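Local atomic coordinates of purine nucleoside phosphorylase (PDB entry 3KHS), a protein that probably catalyses the reversible phosphorolysis of purine nucleosides to free base and ribose 1-phosphate in purine salvage. Residues Leu18-Val23 against Gly72-Cys77; Val45-Ile50 against Gly63-Gly68; Arg92-Met97 against Ala219-Val224. All blocks are in the same frame, centred on the assembly; numbering follows the deposited sequence.

Contact 1: Leu18-Val23 against Gly72-Cys77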
loop_
_atom_site.group_PDB
_atom_site.type_symbol
_atom_site.label_atom_id
_atom_site.label_comp_id
_atom_site.label_asym_id
_atom_site.label_seq_id
_atom_site.Cartn_x
_atom_site.Cartn_y
_atom_site.Cartn_z
ATOM N N LEU B 18 -0.568 -38.461 -12.046
ATOM C CA LEU B 18 -0.916 -38.043 -13.400
ATOM C C LEU B 18 -0.266 -38.835 -14.528
ATOM O O LEU B 18 0.907 -39.206 -14.457
ATOM C CB LEU B 18 -0.590 -36.551 -13.589
ATOM C CG LEU B 18 -1.162 -35.536 -12.595
ATOM C CD1 LEU B 18 -0.730 -34.149 -13.032
ATOM C CD2 LEU B 18 -2.681 -35.648 -12.514
ATOM N N GLN B 19 -1.043 -39.066 -15.581
ATOM C CA GLN B 19 -0.565 -39.789 -16.746
ATOM C C GLN B 19 0.040 -38.797 -17.731
ATOM O O GLN B 19 1.077 -39.064 -18.353
ATOM C CB GLN B 19 -1.717 -40.558 -17.396
ATOM C CG GLN B 19 -2.256 -41.694 -16.533
ATOM C CD GLN B 19 -1.143 -42.538 -15.916
ATOM O OE1 GLN B 19 -0.225 -42.983 -16.612
ATOM N NE2 GLN B 19 -1.221 -42.762 -14.600
ATOM N N ILE B 20 -0.609 -37.644 -17.860
ATOM C CA ILE B 20 -0.134 -36.594 -18.757
ATOM C C ILE B 20 -0.002 -35.297 -17.958
ATOM O O ILE B 20 -0.922 -34.904 -17.247
ATOM C CB ILE B 20 -1.126 -36.357 -19.926
ATOM C CG1 ILE B 20 -1.831 -37.671 -20.290
ATOM C CG2 ILE B 20 -0.371 -35.812 -21.147
ATOM C CD1 ILE B 20 -2.861 -37.533 -21.401
ATOM N N ARG B 21 1.147 -34.646 -18.059
ATOM C CA ARG B 21 1.330 -33.405 -17.347
ATOM C C ARG B 21 0.457 -32.365 -18.035
ATOM O O ARG B 21 0.358 -32.342 -19.257
ATOM C CB ARG B 21 2.797 -32.975 -17.381
ATOM C CG ARG B 21 3.763 -33.992 -16.776
ATOM C CD ARG B 21 5.120 -33.357 -16.546
ATOM N NE ARG B 21 5.265 -32.852 -15.178
ATOM C CZ ARG B 21 6.168 -31.944 -14.794
ATOM N NH1 ARG B 21 7.017 -31.419 -15.675
ATOM N NH2 ARG B 21 6.237 -31.568 -13.519
ATOM N N PRO B 22 -0.218 -31.516 -17.250
ATOM C CA PRO B 22 -1.078 -30.476 -17.807
ATOM C C PRO B 22 -0.240 -29.447 -18.557
ATOM O O PRO B 22 0.872 -29.133 -18.147
ATOM C CB PRO B 22 -1.741 -29.899 -16.568
ATOM C CG PRO B 22 -0.669 -30.058 -15.529
ATOM C CD PRO B 22 -0.245 -31.472 -15.779
ATOM N N VAL B 23 -0.760 -28.942 -19.672
ATOM C CA VAL B 23 -0.034 -27.943 -20.452
ATOM C C VAL B 23 -0.777 -26.594 -20.375
ATOM O O VAL B 23 -0.197 -25.514 -20.605
ATOM C CB VAL B 23 0.114 -28.382 -21.935
ATOM C CG1 VAL B 23 -1.252 -28.672 -22.546
ATOM C CG2 VAL B 23 0.821 -27.288 -22.733
ATOM N N GLY B 72 -9.102 -32.032 -26.317
ATOM C CA GLY B 72 -7.823 -32.675 -26.574
ATOM C C GLY B 72 -6.605 -32.092 -25.887
ATOM O O GLY B 72 -5.472 -32.501 -26.164
ATOM N N VAL B 73 -6.838 -31.149 -24.980
ATOM C CA VAL B 73 -5.771 -30.481 -24.250
ATOM C C VAL B 73 -5.746 -30.911 -22.787
ATOM O O VAL B 73 -6.779 -30.855 -22.137
ATOM C CB VAL B 73 -6.003 -28.956 -24.324
ATOM C CG1 VAL B 73 -4.903 -28.208 -23.576
ATOM C CG2 VAL B 73 -6.078 -28.519 -25.797
ATOM N N SER B 74 -4.593 -31.351 -22.275
ATOM C CA SER B 74 -4.515 -31.736 -20.867
ATOM C C SER B 74 -4.426 -30.442 -20.042
ATOM O O SER B 74 -3.530 -29.595 -20.229
ATOM C CB SER B 74 -3.304 -32.630 -20.613
ATOM O OG SER B 74 -2.157 -32.062 -21.199
ATOM N N CYS B 75 -5.375 -30.293 -19.134
ATOM C CA CYS B 75 -5.459 -29.099 -18.307
ATOM C C CYS B 75 -5.472 -29.425 -16.819
ATOM O O CYS B 75 -5.784 -30.558 -16.403
ATOM C CB CYS B 75 -6.777 -28.330 -18.608
ATOM S SG CYS B 75 -7.251 -27.983 -20.345
ATOM N N VAL B 76 -5.139 -28.399 -16.036
ATOM C CA VAL B 76 -5.205 -28.446 -14.581
ATOM C C VAL B 76 -6.109 -27.243 -14.289
ATOM O O VAL B 76 -5.866 -26.146 -14.789
ATOM C CB VAL B 76 -3.817 -28.275 -13.881
ATOM C CG1 VAL B 76 -3.125 -27.064 -14.363
ATOM C CG2 VAL B 76 -4.021 -28.167 -12.379
ATOM N N CYS B 77 -7.167 -27.460 -13.514
ATOM C CA CYS B 77 -8.107 -26.398 -13.201
ATOM C C CYS B 77 -8.262 -26.152 -11.711
ATOM O O CYS B 77 -8.534 -27.077 -10.950
ATOM C CB CYS B 77 -9.475 -26.730 -13.782
ATOM S SG CYS B 77 -10.847 -25.602 -13.280
#
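Ser74 and the run Arg21-Val23 meet where the loop after helix 3-15 turns into strand 24-28, the touching parts of the two segments running 89° apart. The Ser74 side chain points at the loop. Its CB lies 3.9 Å from Arg21 O, and OG, set between the backbone N and the carbonyl carbon (chi1 48°), donates to Arg21 O at 3.2 Å, tilted from that carbonyl plane. CG2 of Ile20 comes no closer to Ser74 OG than 4.2 Å, on the exposed margin. Val23 N binds Ser74 O in a shorter, nearly straight bond of 2.9 Å. Beyond these bonds the contact turns apolar. CB and CG of Pro22 rest on CB and CG1 of Val76, with the two CB atoms 3.8 Å apart, while CG1 of Val23 touches CG1 of Val73. Backbone bonds of Ser74 and Val76 to Leu24 continue the pairing into the parallel strands 24-28 and 73-79; the guanidinium of Arg21 turns elsewhere, to Asn15. One serine thus bonds the incoming loop through both its hydroxyl and its carbonyl, which implies a polar attachment of the loop to strand 73-79 just before strand 24-28, with Pro22 and Val76 forming its buried, apolar side.

Contact 2: Val45-Ile50 against Gly63-Gly68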
loop_
_atom_site.group_PDB
_atom_site.type_symbol
_atom_site.label_atom_id
_atom_site.label_comp_id
_atom_site.label_asym_id
_atom_site.label_seq_id
_atom_site.Cartn_x
_atom_site.Cartn_y
_atom_site.Cartn_z
ATOM N N VAL B 45 -8.238 -33.445 -6.794
ATOM C CA VAL B 45 -7.468 -33.398 -5.567
ATOM C C VAL B 45 -7.857 -32.173 -4.753
ATOM O O VAL B 45 -7.620 -31.046 -5.176
ATOM C CB VAL B 45 -5.964 -33.365 -5.878
ATOM C CG1 VAL B 45 -5.173 -33.598 -4.620
ATOM C CG2 VAL B 45 -5.623 -34.416 -6.932
ATOM N N ALA B 46 -8.457 -32.397 -3.585
ATOM C CA ALA B 46 -8.870 -31.306 -2.710
ATOM C C ALA B 46 -7.649 -30.496 -2.324
ATOM O O ALA B 46 -6.558 -31.072 -2.136
ATOM C CB ALA B 46 -9.503 -31.861 -1.479
ATOM N N TYR B 47 -7.813 -29.177 -2.202
ATOM C CA TYR B 47 -6.683 -28.325 -1.809
ATOM C C TYR B 47 -6.125 -28.773 -0.443
ATOM O O TYR B 47 -4.921 -28.746 -0.196
ATOM C CB TYR B 47 -7.100 -26.847 -1.708
ATOM C CG TYR B 47 -7.306 -26.147 -3.029
ATOM C CD1 TYR B 47 -6.904 -26.740 -4.229
ATOM C CD2 TYR B 47 -7.929 -24.894 -3.086
ATOM C CE1 TYR B 47 -7.122 -26.119 -5.449
ATOM C CE2 TYR B 47 -8.153 -24.255 -4.301
ATOM C CZ TYR B 47 -7.746 -24.878 -5.490
ATOM O OH TYR B 47 -7.961 -24.272 -6.717
ATOM N N SER B 48 -7.028 -29.197 0.430
ATOM C CA SER B 48 -6.674 -29.616 1.770
ATOM C C SER B 48 -5.680 -30.774 1.845
ATOM O O SER B 48 -4.969 -30.926 2.840
ATOM C CB SER B 48 -7.947 -29.975 2.522
ATOM O OG SER B 48 -8.646 -31.004 1.854
ATOM N N ASP B 49 -5.629 -31.588 0.798
ATOM C CA ASP B 49 -4.717 -32.726 0.774
ATOM C C ASP B 49 -3.425 -32.379 0.059
ATOM O O ASP B 49 -2.474 -33.157 0.078
ATOM C CB ASP B 49 -5.337 -33.939 0.058
ATOM C CG ASP B 49 -6.600 -34.453 0.733
ATOM O OD1 ASP B 49 -6.658 -34.487 1.979
ATOM O OD2 ASP B 49 -7.540 -34.848 0.009
ATOM N N ILE B 50 -3.392 -31.224 -0.592
ATOM C CA ILE B 50 -2.192 -30.845 -1.305
ATOM C C ILE B 50 -1.157 -30.186 -0.406
ATOM O O ILE B 50 -1.436 -29.223 0.303
ATOM C CB ILE B 50 -2.501 -29.896 -2.480
ATOM C CG1 ILE B 50 -3.513 -30.538 -3.415
ATOM C CG2 ILE B 50 -1.233 -29.563 -3.226
ATOM C CD1 ILE B 50 -3.847 -29.657 -4.594
ATOM N N GLY B 63 -11.949 -25.822 -1.691
ATOM C CA GLY B 63 -11.305 -25.807 -2.991
ATOM C C GLY B 63 -10.687 -27.097 -3.518
ATOM O O GLY B 63 -10.203 -27.941 -2.784
ATOM N N SER B 64 -10.689 -27.247 -4.830
ATOM C CA SER B 64 -10.108 -28.437 -5.422
ATOM C C SER B 64 -9.408 -28.164 -6.731
ATOM O O SER B 64 -9.741 -27.230 -7.461
ATOM C CB SER B 64 -11.170 -29.515 -5.630
ATOM O OG SER B 64 -12.354 -28.975 -6.192
ATOM N N LEU B 65 -8.424 -29.003 -7.015
ATOM C CA LEU B 65 -7.622 -28.912 -8.223
ATOM C C LEU B 65 -8.087 -30.075 -9.104
ATOM O O LEU B 65 -8.133 -31.216 -8.657
ATOM C CB LEU B 65 -6.154 -29.065 -7.843
ATOM C CG LEU B 65 -5.040 -28.496 -8.708
ATOM C CD1 LEU B 65 -5.331 -27.044 -9.006
ATOM C CD2 LEU B 65 -3.689 -28.641 -7.979
ATOM N N ILE B 66 -8.438 -29.784 -10.351
ATOM C CA ILE B 66 -8.935 -30.808 -11.263
ATOM C C ILE B 66 -8.014 -31.026 -12.449
ATOM O O ILE B 66 -7.616 -30.067 -13.113
ATOM C CB ILE B 66 -10.348 -30.428 -11.789
ATOM C CG1 ILE B 66 -11.294 -30.189 -10.614
ATOM C CG2 ILE B 66 -10.921 -31.536 -12.649
ATOM C CD1 ILE B 66 -12.737 -30.016 -11.035
ATOM N N PHE B 67 -7.657 -32.282 -12.704
ATOM C CA PHE B 67 -6.794 -32.594 -13.849
ATOM C C PHE B 67 -7.601 -33.365 -14.860
ATOM O O PHE B 67 -8.257 -34.352 -14.509
ATOM C CB PHE B 67 -5.595 -33.442 -13.459
ATOM C CG PHE B 67 -4.706 -32.796 -12.470
ATOM C CD1 PHE B 67 -5.028 -32.814 -11.122
ATOM C CD2 PHE B 67 -3.556 -32.137 -12.882
ATOM C CE1 PHE B 67 -4.222 -32.184 -10.203
ATOM C CE2 PHE B 67 -2.734 -31.496 -11.959
ATOM C CZ PHE B 67 -3.066 -31.518 -10.621
ATOM N N GLY B 68 -7.549 -32.923 -16.115
ATOM C CA GLY B 68 -8.308 -33.590 -17.147
ATOM C C GLY B 68 -8.126 -32.890 -18.473
ATOM O O GLY B 68 -7.381 -31.918 -18.584
#
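Gly63 O accepts the backbone N-H of Tyr47 at 2.8 Å, in a nearly straight bond, and the tyrosine ring then lies back over the same peptide. Tyr47 CG is anti to its carbonyl carbon (chi1 -74°), and one ring face rests on the Gly63-Ser64 peptide: Ser64 N sits over the ring centre, 3.6 Å above the plane, with Gly63 C offset toward the rim. Gly63, having no side chain, leaves its CA directly against the ring, 3.5 Å from Tyr47 CD2. At the ring edge, in plane, Leu65 CB lies 3.9 Å from Tyr47 CE1; the phenol OH is bonded to Gly80 O. The backbones form the antiparallel pairing of strands 42-46 and 64-70 at one side of the mixed sheet of this phosphorylase fold. Val45 and Leu65 make a hydrogen-bonded pair, joined by two bonds, Val45 N to Leu65 O and Leu65 N to Val45 O, and Ala46 and Ser64 a non-hydrogen-bonded pair. After Ala46 the chain bends into a 3-10 turn at 47-49, which brings Ile50 back so that its CD1 touches Leu65 CD2 at 3.5 Å, the two side chains crossing at about a right angle. On the Val45-Leu65 face, Val45 CG2 approaches Phe67 CE1 obliquely at 4.2 Å, and Trp13 and Leu14 of helix 3-15 pack over these residues.

Contact 3: Arg92-Met97 against Ala219-Val224; sequences RATFPM and APETIV
Thr94 projects from the break between helices 90-93 and 95-102 into the first turns of helix 219-227, meeting Pro220, Glu221 and Val224. It holds the N-cap position before helix 95-102, yet its side chain makes no capping bond and serves this helix-to-helix packing instead. Its two branches part company. The methyl CG2, anti to the carbonyl carbon, reaches the helix backbone and lies 3.5 Å from Pro220 O, with Pro220 CB farther off at 3.9 Å. The hydroxyl OG1 lies 3.5 Å from Val224 CG2, an apolar neighbour; its polar partners are in its own segment's surroundings, Ala90 O, Ala91 O and Arg98. One turn on, Met97 brings CG to 3.4 Å from Glu221 O, and its CB meets Val224 CG1 at 3.9 Å. Val224 thus divides its methyls, CG2 against Thr94 and CG1 against Met97. These close approaches make the tight part, and no hydrogen bond crosses it. The looser part is around the Glu221 side chain and the thioether of Met97: the chains cross obliquely, Glu221 CG is 4.1 Å from Thr94 CG2, and Met97 SD is 4.0 Å from Glu221 O. This looser part is buried too, with no solvent side among the touching residues. The Glu221 carboxylate leaves the contact, pairing through OE2 with Arg81 in a salt bridge. Strand 107-116 packs against it, Val108 on Met97 and Leu110 on Glu221; helix 3-15 packs on Phe95 behind the break, and Ser196 of a second subunit reaches Ile223 on helix 219-227.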
loop_
_atom_site.group_PDB
_atom_site.type_symbol
_atom_site.label_atom_id
_atom_site.label_comp_id
_atom_site.label_asym_id
_atom_site.label_seq_id
_atom_site.Cartn_x
_atom_site.Cartn_y
_atom_site.Cartn_z
ATOM N N ARG B 92 2.182 -15.972 -0.901
ATOM C CA ARG B 92 1.411 -17.130 -0.497
ATOM C C ARG B 92 0.198 -17.364 -1.427
ATOM O O ARG B 92 -0.028 -18.481 -1.900
ATOM C CB ARG B 92 0.940 -16.900 0.930
ATOM C CG ARG B 92 0.494 -18.104 1.625
ATOM C CD ARG B 92 1.634 -18.750 2.375
ATOM N NE ARG B 92 1.198 -20.085 2.771
ATOM C CZ ARG B 92 1.469 -21.191 2.080
ATOM N NH1 ARG B 92 2.205 -21.144 0.958
ATOM N NH2 ARG B 92 0.945 -22.340 2.481
ATOM N N ALA B 93 -0.578 -16.317 -1.698
ATOM C CA ALA B 93 -1.773 -16.469 -2.536
ATOM C C ALA B 93 -1.423 -16.785 -3.971
ATOM O O ALA B 93 -2.272 -17.198 -4.741
ATOM C CB ALA B 93 -2.653 -15.177 -2.512
ATOM N N THR B 94 -0.173 -16.569 -4.346
ATOM C CA THR B 94 0.210 -16.851 -5.719
ATOM C C THR B 94 1.082 -18.105 -5.811
ATOM O O THR B 94 1.748 -18.342 -6.830
ATOM C CB THR B 94 0.964 -15.644 -6.379
ATOM O OG1 THR B 94 2.137 -15.322 -5.626
ATOM C CG2 THR B 94 0.063 -14.443 -6.476
ATOM N N PHE B 95 1.071 -18.905 -4.749
ATOM C CA PHE B 95 1.853 -20.141 -4.703
ATOM C C PHE B 95 1.337 -21.134 -5.754
ATOM O O PHE B 95 2.112 -21.832 -6.395
ATOM C CB PHE B 95 1.793 -20.777 -3.304
ATOM C CG PHE B 95 2.547 -22.070 -3.196
ATOM C CD1 PHE B 95 3.934 -22.091 -3.284
ATOM C CD2 PHE B 95 1.863 -23.275 -3.072
ATOM C CE1 PHE B 95 4.644 -23.286 -3.258
ATOM C CE2 PHE B 95 2.548 -24.471 -3.047
ATOM C CZ PHE B 95 3.948 -24.485 -3.138
ATOM N N PRO B 96 0.011 -21.208 -5.940
ATOM C CA PRO B 96 -0.504 -22.149 -6.946
ATOM C C PRO B 96 -0.003 -21.818 -8.363
ATOM O O PRO B 96 0.124 -22.709 -9.200
ATOM C CB PRO B 96 -2.023 -22.028 -6.793
ATOM C CG PRO B 96 -2.198 -21.654 -5.332
ATOM C CD PRO B 96 -1.082 -20.629 -5.137
ATOM N N MET B 97 0.299 -20.551 -8.638
ATOM C CA MET B 97 0.823 -20.196 -9.958
ATOM C C MET B 97 2.234 -20.748 -10.120
ATOM O O MET B 97 2.643 -21.125 -11.231
ATOM C CB MET B 97 0.890 -18.678 -10.188
ATOM C CG MET B 97 -0.429 -18.020 -10.558
ATOM S SD MET B 97 -1.239 -18.712 -11.983
ATOM C CE MET B 97 -2.464 -19.798 -11.188
ATOM N N ALA B 219 -4.477 -10.009 -10.724
ATOM C CA ALA B 219 -3.250 -9.288 -11.050
ATOM C C ALA B 219 -1.986 -9.881 -10.447
ATOM O O ALA B 219 -0.992 -10.043 -11.152
ATOM C CB ALA B 219 -3.370 -7.800 -10.638
ATOM N N PRO B 220 -1.980 -10.169 -9.120
ATOM C CA PRO B 220 -0.760 -10.737 -8.571
ATOM C C PRO B 220 -0.491 -12.116 -9.162
ATOM O O PRO B 220 0.657 -12.504 -9.288
ATOM C CB PRO B 220 -1.018 -10.770 -7.048
ATOM C CG PRO B 220 -2.466 -10.912 -6.975
ATOM C CD PRO B 220 -2.946 -9.930 -8.039
ATOM N N GLU B 221 -1.537 -12.848 -9.524
ATOM C CA GLU B 221 -1.351 -14.163 -10.106
ATOM C C GLU B 221 -0.725 -14.089 -11.504
ATOM O O GLU B 221 0.128 -14.915 -11.848
ATOM C CB GLU B 221 -2.673 -14.907 -10.167
ATOM C CG GLU B 221 -3.207 -15.328 -8.807
ATOM C CD GLU B 221 -4.720 -15.253 -8.771
ATOM O OE1 GLU B 221 -5.262 -14.183 -8.405
ATOM O OE2 GLU B 221 -5.370 -16.254 -9.139
ATOM N N THR B 222 -1.132 -13.113 -12.311
ATOM C CA THR B 222 -0.558 -12.989 -13.653
ATOM C C THR B 222 0.852 -12.416 -13.587
ATOM O O THR B 222 1.664 -12.646 -14.479
ATOM C CB THR B 222 -1.425 -12.102 -14.589
ATOM O OG1 THR B 222 -1.480 -10.755 -14.075
ATOM C CG2 THR B 222 -2.832 -12.672 -14.678
ATOM N N ILE B 223 1.153 -11.661 -12.541
ATOM C CA ILE B 223 2.504 -11.128 -12.416
ATOM C C ILE B 223 3.453 -12.321 -12.227
ATOM O O ILE B 223 4.516 -12.382 -12.822
ATOM C CB ILE B 223 2.680 -10.228 -11.177
ATOM C CG1 ILE B 223 1.935 -8.906 -11.367
ATOM C CG2 ILE B 223 4.185 -10.000 -10.918
ATOM C CD1 ILE B 223 1.975 -8.038 -10.115
ATOM N N VAL B 224 3.054 -13.251 -11.371
ATOM C CA VAL B 224 3.853 -14.423 -11.070
ATOM C C VAL B 224 3.891 -15.396 -12.258
ATOM O O VAL B 224 4.944 -15.912 -12.600
ATOM C CB VAL B 224 3.310 -15.100 -9.815
ATOM C CG1 VAL B 224 4.011 -16.431 -9.595
ATOM C CG2 VAL B 224 3.478 -14.144 -8.617
#

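Contacts 1 and 2 share one sheet: strands 73-79 and 64-70 are neighbours in it, and contact 2 is nested along the chain within the loop that contact 1 closes. The two touch directly, through probable backbone bonds such as Cys75 N to Gly68 O and through Val76 and Leu18 packing on Phe67. Contact 1 is partly exposed and combines a serine hydroxyl bond and a backbone bond with apolar packing, whereas contact 2 is buried and rests on strand pairing and a tyrosine ring over a peptide. Contact 3, about 17 Å from contact 2 between centres, lies deeper in the chain, joins helices, and has no hydrogen bond between its two segments, relying on van der Waals packing.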